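Local coordinates for 1-acyl-sn-glycerol-3-phosphate acyltransferase (Thermotoga maritima, PDB 5KYM), which transfers an acyl chain to the 2-position of 1-acyl-sn-glycerol-3-phosphate at the membrane, producing phosphatidic acid, at residues Leu9-Tyr14 and Trp200-Pro204; Asn83-Leu87 and Gly157-Pro161; Lys206-Lys210 and Glu240-Ser246. One frame throughout, in Å; residues are numbered along the deposited sequence.

Interaction 1 (Leu9-Tyr14 and Trp200-Pro204); sequences LTLYFY and WTFTP
F202 pushes the far end of its ring against F13 and Y14, two neighbours on helix 2-34, and the three rings make an aromatic cluster. Helix 2-34 is the first of two N-terminal helices that probably form the two-helix motif positioning the active site within the bilayer; here it is pinned by a loop that runs from helix 191-194 to strand 207-211. F202 lies flat on neither ring. The F202 plane lies at 54° to that of F13, with F13 CD2 3.4 Å from F202 CZ. On the other ring, F202 CE2 sits over one face of Y14, 3.7 Å from Y14 CZ, and the two centroids are 5.5 Å apart. Both helix residues get there by different first torsions: F13 carries CG anti to its backbone N (chi1 -178°), whereas Y14 swings CG alongside the backbone N. L60 also touches both F13 and F202, which extends the apolar patch.

One turn back, T10 divides its work between its two branches. The methyl CG2 comes to the edge of the F202 ring, 3.9 Å from F202 CD2. OG1 takes the backbone N-H of F202 in a nearly straight bond, F202 N to T10 OG1 3.0 Å, and is also hydrogen-bonded to N6 O on its own helix, so this hydroxyl ties loop and helix together. Further along the loop, P204 CG meets L9 CD2 of the helix, tip to tip, adding an apolar touch beside the cluster. At the other end the Y14 hydroxyl donates to the carbonyl of W200, Y14 OH to W200 O 3.0 Å; that oxygen lies in the plane of the Y14 ring, at its edge, while the hydroxyl is tilted 29° from the carbonyl plane.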
loop_
_atom_site.group_PDB
_atom_site.type_symbol
_atom_site.label_atom_id
_atom_site.label_comp_id
_atom_site.label_asym_id
_atom_site.label_seq_id
_atom_site.Cartn_x
_atom_site.Cartn_y
_atom_site.Cartn_z
ATOM N N LEU A 9 -20.030 -11.975 -5.031
ATOM C CA LEU A 9 -19.007 -11.452 -4.127
ATOM C C LEU A 9 -18.498 -10.103 -4.622
ATOM O O LEU A 9 -18.469 -9.129 -3.877
ATOM C CB LEU A 9 -17.867 -12.404 -3.987
ATOM C CG LEU A 9 -16.761 -11.922 -3.099
ATOM C CD1 LEU A 9 -17.216 -11.813 -1.675
ATOM C CD2 LEU A 9 -15.644 -12.931 -3.159
ATOM N N THR A 10 -18.183 -10.028 -5.898
ATOM C CA THR A 10 -17.773 -8.785 -6.467
ATOM C C THR A 10 -18.766 -7.648 -6.218
ATOM O O THR A 10 -18.329 -6.531 -5.894
ATOM C CB THR A 10 -17.504 -8.935 -7.964
ATOM O OG1 THR A 10 -16.571 -10.014 -8.173
ATOM C CG2 THR A 10 -16.960 -7.588 -8.546
ATOM N N LEU A 11 -20.065 -7.925 -6.357
ATOM C CA LEU A 11 -21.086 -6.888 -6.163
ATOM C C LEU A 11 -21.157 -6.445 -4.715
ATOM O O LEU A 11 -21.102 -5.258 -4.409
ATOM C CB LEU A 11 -22.447 -7.378 -6.669
ATOM C CG LEU A 11 -22.433 -7.268 -8.207
ATOM C CD1 LEU A 11 -23.100 -8.382 -9.019
ATOM C CD2 LEU A 11 -23.068 -5.890 -8.489
ATOM N N TYR A 12 -21.217 -7.429 -3.834
ATOM C CA TYR A 12 -21.146 -7.228 -2.400
ATOM C C TYR A 12 -19.913 -6.388 -2.039
ATOM O O TYR A 12 -20.027 -5.405 -1.263
ATOM C CB TYR A 12 -21.134 -8.615 -1.720
ATOM C CG TYR A 12 -21.003 -8.675 -0.234
ATOM C CD1 TYR A 12 -22.081 -8.424 0.603
ATOM C CD2 TYR A 12 -19.805 -9.092 0.340
ATOM C CE1 TYR A 12 -21.947 -8.530 1.996
ATOM C CE2 TYR A 12 -19.638 -9.225 1.722
ATOM C CZ TYR A 12 -20.705 -8.948 2.569
ATOM O OH TYR A 12 -20.487 -9.059 3.936
ATOM N N PHE A 13 -18.751 -6.693 -2.632
ATOM C CA PHE A 13 -17.602 -5.869 -2.308
ATOM C C PHE A 13 -17.773 -4.409 -2.730
ATOM O O PHE A 13 -17.529 -3.527 -1.921
ATOM C CB PHE A 13 -16.289 -6.416 -2.860
ATOM C CG PHE A 13 -15.100 -5.586 -2.487
ATOM C CD1 PHE A 13 -14.525 -5.731 -1.240
ATOM C CD2 PHE A 13 -14.590 -4.650 -3.341
ATOM C CE1 PHE A 13 -13.448 -4.934 -0.848
ATOM C CE2 PHE A 13 -13.522 -3.869 -2.974
ATOM C CZ PHE A 13 -12.963 -3.985 -1.714
ATOM N N TYR A 14 -18.158 -4.151 -3.986
ATOM C CA TYR A 14 -18.201 -2.777 -4.465
ATOM C C TYR A 14 -19.269 -1.997 -3.733
ATOM O O TYR A 14 -19.058 -0.824 -3.397
ATOM C CB TYR A 14 -18.345 -2.684 -5.993
ATOM C CG TYR A 14 -17.081 -3.056 -6.746
ATOM C CD1 TYR A 14 -15.875 -2.399 -6.481
ATOM C CD2 TYR A 14 -17.084 -4.049 -7.694
ATOM C CE1 TYR A 14 -14.709 -2.718 -7.150
ATOM C CE2 TYR A 14 -15.954 -4.382 -8.399
ATOM C CZ TYR A 14 -14.742 -3.721 -8.136
ATOM O OH TYR A 14 -13.557 -4.099 -8.802
ATOM N N TRP A 200 -11.769 -7.365 -13.196
ATOM C CA TRP A 200 -12.628 -6.454 -12.431
ATOM C C TRP A 200 -13.412 -7.184 -11.351
ATOM O O TRP A 200 -14.045 -6.501 -10.522
ATOM C CB TRP A 200 -13.692 -5.792 -13.310
ATOM C CG TRP A 200 -13.268 -4.831 -14.386
ATOM C CD1 TRP A 200 -12.043 -4.293 -14.580
ATOM C CD2 TRP A 200 -14.123 -4.251 -15.390
ATOM N NE1 TRP A 200 -12.058 -3.458 -15.668
ATOM C CE2 TRP A 200 -13.328 -3.396 -16.172
ATOM C CE3 TRP A 200 -15.495 -4.370 -15.702
ATOM C CZ2 TRP A 200 -13.844 -2.668 -17.249
ATOM C CZ3 TRP A 200 -16.004 -3.655 -16.786
ATOM C CH2 TRP A 200 -15.182 -2.817 -17.543
ATOM N N THR A 201 -13.446 -8.530 -11.411
ATOM C CA THR A 201 -14.030 -9.401 -10.385
ATOM C C THR A 201 -13.040 -9.969 -9.388
ATOM O O THR A 201 -11.864 -10.165 -9.679
ATOM C CB THR A 201 -14.760 -10.660 -10.977
ATOM O OG1 THR A 201 -13.843 -11.620 -11.549
ATOM C CG2 THR A 201 -15.773 -10.235 -11.964
ATOM N N PHE A 202 -13.566 -10.320 -8.216
ATOM C CA PHE A 202 -12.784 -10.904 -7.137
ATOM C C PHE A 202 -12.952 -12.408 -7.094
ATOM O O PHE A 202 -13.901 -12.927 -7.648
ATOM C CB PHE A 202 -13.264 -10.307 -5.836
ATOM C CG PHE A 202 -12.960 -8.839 -5.700
ATOM C CD1 PHE A 202 -11.744 -8.411 -5.192
ATOM C CD2 PHE A 202 -13.887 -7.881 -6.098
ATOM C CE1 PHE A 202 -11.476 -7.070 -5.065
ATOM C CE2 PHE A 202 -13.585 -6.527 -6.010
ATOM C CZ PHE A 202 -12.402 -6.130 -5.470
ATOM N N THR A 203 -12.005 -13.106 -6.472
ATOM C CA THR A 203 -12.143 -14.513 -6.081
ATOM C C THR A 203 -11.458 -14.656 -4.748
ATOM O O THR A 203 -10.303 -14.282 -4.646
ATOM C CB THR A 203 -11.404 -15.497 -7.034
ATOM O OG1 THR A 203 -10.018 -15.270 -6.980
ATOM C CG2 THR A 203 -11.757 -15.311 -8.514
ATOM N N PRO A 204 -12.115 -15.203 -3.713
ATOM C CA PRO A 204 -11.414 -15.289 -2.414
ATOM C C PRO A 204 -10.150 -16.142 -2.424
ATOM O O PRO A 204 -9.960 -16.945 -3.334
ATOM C CB PRO A 204 -12.443 -15.940 -1.507
ATOM C CG PRO A 204 -13.721 -15.562 -2.108
ATOM C CD PRO A 204 -13.498 -15.650 -3.613
#

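Interaction 2 (Asn83-Leu87 and Gly157-Pro161); sequences NHQSL and GTRSP
R159 lies across H84, and its side chain can be walked outward along the 83-87 loop. CB starts 4.1 Å from H84 O, beside the backbone of its partner. CG then settles over one face of the imidazole in a CH-pi contact, R159 CG standing 3.7 Å from the centroid of the H84 ring and 20° off the normal. CD moves on to the backbone of S86, 3.5 Å from S86 C. The chain bends at chi3 (-70°), and the guanidinium stands perpendicular to the imidazole plane, with L87 CD2 over one guanidinium face, 3.8 Å from R159 CZ.

The two loops carry signature sequences of the family: H84 and D89 belong to HX4D, the motif that in this acyltransferase family supplies the catalytic histidine and its aspartate, so the pair is probably catalytic here, and G157, T158 and R159 belong to the EGTR block, whose E156 accepts the backbone N-H of H84. The histidine ring is held from several sides, with ND1 hydrogen-bonded to D89 OD2 and F154 stacked on it. With H84 replaced by an alanine, the D89 carboxylate would probably lose its ring nitrogen and R159 CG the face it lies on, leaving the arginine chain freer to turn.

The backbones are tied as well. S160 N donates to H84 O at 3.0 Å, an almost straight bond with the donor 26° from the carbonyl plane. T158 OG1 is bonded chiefly to K197 NZ and also reaches R159 O within its own loop.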
loop_
_atom_site.group_PDB
_atom_site.type_symbol
_atom_site.label_atom_id
_atom_site.label_comp_id
_atom_site.label_asym_id
_atom_site.label_seq_id
_atom_site.Cartn_x
_atom_site.Cartn_y
_atom_site.Cartn_z
ATOM N N ASN A 83 6.654 -5.262 -3.729
ATOM C CA ASN A 83 6.166 -5.796 -5.031
ATOM C C ASN A 83 4.665 -5.462 -5.194
ATOM O O ASN A 83 3.930 -5.236 -4.204
ATOM C CB ASN A 83 6.405 -7.279 -5.203
ATOM C CG ASN A 83 5.640 -8.116 -4.210
ATOM O OD1 ASN A 83 5.801 -7.938 -3.019
ATOM N ND2 ASN A 83 4.825 -9.057 -4.675
ATOM N N HIS A 84 4.241 -5.415 -6.448
ATOM C CA HIS A 84 2.897 -4.922 -6.799
ATOM C C HIS A 84 2.186 -5.889 -7.729
ATOM O O HIS A 84 2.710 -6.229 -8.810
ATOM C CB HIS A 84 3.037 -3.607 -7.529
ATOM C CG HIS A 84 1.801 -2.788 -7.551
ATOM N ND1 HIS A 84 0.770 -2.985 -6.676
ATOM C CD2 HIS A 84 1.443 -1.761 -8.343
ATOM C CE1 HIS A 84 -0.162 -2.091 -6.900
ATOM N NE2 HIS A 84 0.211 -1.341 -7.923
ATOM N N GLN A 85 1.042 -6.392 -7.304
ATOM C CA GLN A 85 0.389 -7.436 -8.089
ATOM C C GLN A 85 -1.141 -7.411 -7.988
ATOM O O GLN A 85 -1.786 -8.391 -8.345
ATOM C CB GLN A 85 0.949 -8.816 -7.665
ATOM C CG GLN A 85 0.498 -9.308 -6.276
ATOM C CD GLN A 85 1.002 -10.691 -5.934
ATOM O OE1 GLN A 85 0.382 -11.389 -5.133
ATOM N NE2 GLN A 85 2.122 -11.104 -6.548
ATOM N N SER A 86 -1.708 -6.301 -7.512
ATOM C CA SER A 86 -3.150 -6.143 -7.402
ATOM C C SER A 86 -3.552 -4.737 -7.011
ATOM O O SER A 86 -2.803 -4.064 -6.354
ATOM C CB SER A 86 -3.695 -7.142 -6.378
ATOM O OG SER A 86 -5.064 -6.920 -6.201
ATOM N N LEU A 87 -4.748 -4.309 -7.353
ATOM C CA LEU A 87 -5.262 -3.063 -6.711
ATOM C C LEU A 87 -5.309 -3.194 -5.206
ATOM O O LEU A 87 -5.090 -2.224 -4.517
ATOM C CB LEU A 87 -6.663 -2.665 -7.173
ATOM C CG LEU A 87 -6.779 -2.272 -8.669
ATOM C CD1 LEU A 87 -8.258 -1.925 -8.921
ATOM C CD2 LEU A 87 -5.816 -1.175 -9.205
ATOM N N GLY A 157 6.738 -0.077 -10.855
ATOM C CA GLY A 157 6.062 0.966 -11.599
ATOM C C GLY A 157 4.749 0.570 -12.262
ATOM O O GLY A 157 4.166 1.316 -12.999
ATOM N N THR A 158 4.260 -0.613 -11.959
ATOM C CA THR A 158 3.105 -1.216 -12.602
ATOM C C THR A 158 2.847 -2.511 -11.856
ATOM O O THR A 158 3.746 -3.072 -11.235
ATOM C CB THR A 158 3.380 -1.530 -14.088
ATOM O OG1 THR A 158 2.256 -2.198 -14.651
ATOM C CG2 THR A 158 4.526 -2.463 -14.288
ATOM N N ARG A 159 1.633 -3.025 -11.962
ATOM C CA ARG A 159 1.333 -4.361 -11.430
ATOM C C ARG A 159 1.884 -5.378 -12.382
ATOM O O ARG A 159 1.832 -5.207 -13.593
ATOM C CB ARG A 159 -0.149 -4.615 -11.255
ATOM C CG ARG A 159 -0.852 -3.476 -10.524
ATOM C CD ARG A 159 -2.233 -3.797 -10.134
ATOM N NE ARG A 159 -3.108 -3.877 -11.295
ATOM C CZ ARG A 159 -3.686 -2.847 -11.870
ATOM N NH1 ARG A 159 -3.474 -1.625 -11.402
ATOM N NH2 ARG A 159 -4.497 -3.025 -12.898
ATOM N N SER A 160 2.473 -6.410 -11.807
ATOM C CA SER A 160 2.824 -7.608 -12.529
ATOM C C SER A 160 1.539 -8.152 -13.116
ATOM O O SER A 160 0.490 -8.162 -12.469
ATOM C CB SER A 160 3.418 -8.631 -11.567
ATOM O OG SER A 160 3.445 -9.932 -12.087
ATOM N N PRO A 161 1.601 -8.613 -14.359
ATOM C CA PRO A 161 0.450 -9.233 -14.952
ATOM C C PRO A 161 0.235 -10.697 -14.531
ATOM O O PRO A 161 -0.872 -11.147 -14.615
ATOM C CB PRO A 161 0.781 -9.134 -16.429
ATOM C CG PRO A 161 2.253 -9.330 -16.485
ATOM C CD PRO A 161 2.758 -8.629 -15.277
#

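Interaction 3 (Lys206-Lys210 and Glu240-Ser246); sequences KVFLK and ELKARWS
L241 packs against the strand between F208 and K210, which present their side chains to the helix. L241 CD2 lies 3.7 Å from F208 CB, and L241 CD1 is 3.9 Å from K210 CB. L241 is buried, and this carbon-to-carbon part is the close-packed one.

Toward solvent the contact becomes polar. K210 keeps its chain extended beyond CG, with CG anti to the backbone N (chi1 177°), and so carries its ammonium past L241 to the carboxylate of E240. K210 NZ meets E240 OE1 at 3.0 Å, on the syn side but 31° out of the carboxylate plane. The same oxygen receives R244 NH2 at 3.2 Å, making a three-residue salt-bridge network. K210 NZ lies at the guanidinium edge of R244, and E240 OE1, bonded to both, is likely to balance part of the two positive charges; R244 NH1 has a second acid in E67.

At the other end the hold is looser. K206, bent at chi3, brings NZ to the departing C-terminal tail and makes two weak bonds, to S246 OG and S246 O, while F208 CZ touches that hydroxyl 3.5 Å away.

The strand here is an inner one of the mixed sheet: L209 pairs through its backbone with V65 and E67 on strand 64-67, and F208 and K210 with W189 and S187 on strand 183-189. Helix 223-243 packs on the F208 and K210 side, whereas V207 and L209 turn to helix 89-96.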
loop_
_atom_site.group_PDB
_atom_site.type_symbol
_atom_site.label_atom_id
_atom_site.label_comp_id
_atom_site.label_asym_id
_atom_site.label_seq_id
_atom_site.Cartn_x
_atom_site.Cartn_y
_atom_site.Cartn_z
ATOM N N LYS A 206 -6.137 -16.730 0.312
ATOM C CA LYS A 206 -5.344 -16.209 1.428
ATOM C C LYS A 206 -4.372 -15.156 0.913
ATOM O O LYS A 206 -3.801 -15.309 -0.156
ATOM C CB LYS A 206 -4.557 -17.323 2.053
ATOM C CG LYS A 206 -5.407 -18.533 2.405
ATOM C CD LYS A 206 -4.632 -19.594 3.145
ATOM C CE LYS A 206 -4.041 -20.610 2.198
ATOM N NZ LYS A 206 -3.037 -21.331 3.018
ATOM N N VAL A 207 -4.185 -14.077 1.650
ATOM C CA VAL A 207 -3.115 -13.126 1.347
ATOM C C VAL A 207 -2.045 -13.253 2.438
ATOM O O VAL A 207 -2.392 -13.368 3.633
ATOM C CB VAL A 207 -3.665 -11.701 1.309
ATOM C CG1 VAL A 207 -2.572 -10.676 1.051
ATOM C CG2 VAL A 207 -4.742 -11.612 0.248
ATOM N N PHE A 208 -0.779 -13.244 2.033
ATOM C CA PHE A 208 0.364 -13.209 2.942
ATOM C C PHE A 208 1.193 -11.976 2.716
ATOM O O PHE A 208 1.352 -11.516 1.618
ATOM C CB PHE A 208 1.276 -14.390 2.673
ATOM C CG PHE A 208 0.630 -15.693 2.865
ATOM C CD1 PHE A 208 -0.108 -16.262 1.847
ATOM C CD2 PHE A 208 0.669 -16.313 4.121
ATOM C CE1 PHE A 208 -0.718 -17.495 2.057
ATOM C CE2 PHE A 208 0.052 -17.536 4.336
ATOM C CZ PHE A 208 -0.638 -18.139 3.301
ATOM N N LEU A 209 1.830 -11.520 3.749
ATOM C CA LEU A 209 2.530 -10.256 3.760
ATOM C C LEU A 209 3.739 -10.506 4.605
ATOM O O LEU A 209 3.605 -10.976 5.725
ATOM C CB LEU A 209 1.617 -9.240 4.437
ATOM C CG LEU A 209 1.750 -7.818 4.019
ATOM C CD1 LEU A 209 0.820 -6.988 4.905
ATOM C CD2 LEU A 209 3.179 -7.436 4.244
ATOM N N LYS A 210 4.925 -10.255 4.089
ATOM C CA LYS A 210 6.154 -10.371 4.898
ATOM C C LYS A 210 6.915 -9.019 4.947
ATOM O O LYS A 210 7.424 -8.529 3.940
ATOM C CB LYS A 210 7.046 -11.493 4.374
ATOM C CG LYS A 210 8.359 -11.613 5.123
ATOM C CD LYS A 210 8.967 -12.986 5.030
ATOM C CE LYS A 210 10.367 -12.936 5.583
ATOM N NZ LYS A 210 10.900 -14.311 5.533
ATOM N N GLU A 240 9.471 -17.304 -0.985
ATOM C CA GLU A 240 9.157 -18.047 0.230
ATOM C C GLU A 240 7.669 -18.116 0.501
ATOM O O GLU A 240 7.154 -19.153 0.934
ATOM C CB GLU A 240 9.800 -17.400 1.437
ATOM C CG GLU A 240 11.305 -17.612 1.473
ATOM C CD GLU A 240 11.984 -16.949 2.658
ATOM O OE1 GLU A 240 11.294 -16.683 3.695
ATOM O OE2 GLU A 240 13.221 -16.724 2.516
ATOM N N LEU A 241 6.998 -16.994 0.268
ATOM C CA LEU A 241 5.558 -16.910 0.404
ATOM C C LEU A 241 4.787 -17.765 -0.638
ATOM O O LEU A 241 3.858 -18.447 -0.299
ATOM C CB LEU A 241 5.127 -15.461 0.390
ATOM C CG LEU A 241 5.572 -14.609 1.595
ATOM C CD1 LEU A 241 5.162 -13.140 1.419
ATOM C CD2 LEU A 241 4.948 -15.092 2.861
ATOM N N LYS A 242 5.216 -17.760 -1.890
ATOM C CA LYS A 242 4.632 -18.511 -2.978
ATOM C C LYS A 242 4.654 -20.005 -2.653
ATOM O O LYS A 242 3.813 -20.768 -3.165
ATOM C CB LYS A 242 5.401 -18.242 -4.286
ATOM C CG LYS A 242 4.782 -18.884 -5.542
ATOM C CD LYS A 242 5.528 -18.659 -6.862
ATOM C CE LYS A 242 5.403 -17.177 -7.273
ATOM N NZ LYS A 242 5.672 -16.629 -8.661
ATOM N N ALA A 243 5.621 -20.459 -1.868
ATOM C CA ALA A 243 5.930 -21.877 -1.745
ATOM C C ALA A 243 5.428 -22.465 -0.446
ATOM O O ALA A 243 5.125 -23.654 -0.414
ATOM C CB ALA A 243 7.425 -22.091 -1.867
ATOM N N ARG A 244 5.302 -21.640 0.608
ATOM C CA ARG A 244 4.813 -22.108 1.885
ATOM C C ARG A 244 3.461 -22.706 1.757
ATOM O O ARG A 244 2.546 -22.033 1.361
ATOM C CB ARG A 244 4.681 -20.988 2.867
ATOM C CG ARG A 244 5.964 -20.792 3.638
ATOM C CD ARG A 244 5.815 -19.719 4.700
ATOM N NE ARG A 244 7.156 -19.134 4.923
ATOM C CZ ARG A 244 7.382 -17.863 5.219
ATOM N NH1 ARG A 244 6.328 -17.032 5.349
ATOM N NH2 ARG A 244 8.654 -17.418 5.377
ATOM N N TRP A 245 3.349 -23.975 2.095
ATOM C CA TRP A 245 2.077 -24.598 2.429
ATOM C C TRP A 245 1.633 -24.178 3.828
ATOM O O TRP A 245 2.427 -24.109 4.760
ATOM C CB TRP A 245 2.184 -26.147 2.402
ATOM C CG TRP A 245 0.910 -26.829 2.721
ATOM C CD1 TRP A 245 -0.113 -27.142 1.847
ATOM C CD2 TRP A 245 0.484 -27.234 4.019
ATOM N NE1 TRP A 245 -1.138 -27.747 2.542
ATOM C CE2 TRP A 245 -0.815 -27.798 3.874
ATOM C CE3 TRP A 245 1.074 -27.179 5.300
ATOM C CZ2 TRP A 245 -1.551 -28.287 4.966
ATOM C CZ3 TRP A 245 0.345 -27.693 6.421
ATOM C CH2 TRP A 245 -0.961 -28.227 6.230
ATOM N N SER A 246 0.328 -23.977 3.947
ATOM C CA SER A 246 -0.354 -23.750 5.189
ATOM C C SER A 246 -1.821 -24.197 5.089
ATOM O O SER A 246 -2.376 -24.232 3.994
ATOM C CB SER A 246 -0.274 -22.271 5.499
ATOM O OG SER A 246 -0.358 -21.520 4.307
#

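How the interactions relate
From the N terminus, helix 2-34 supplies the first half of interaction 1, whose partner comes only at 200-204; the long loop so closed takes in most of the chain, strands 64-67 to 183-189 included. Interaction 2 is nested inside it, joining the loop after strand 79-82 to the loop after strand 151-153, its centre about 19 Å from that of interaction 1. Interaction 3 follows in series: 206-210 comes almost directly after 200-204, and its partner, 240-246, includes the end of helix 223-243. None of the loops cross. Together they tie the membrane helix to the domain, the two motif loops to each other, and the last helix to the sheet.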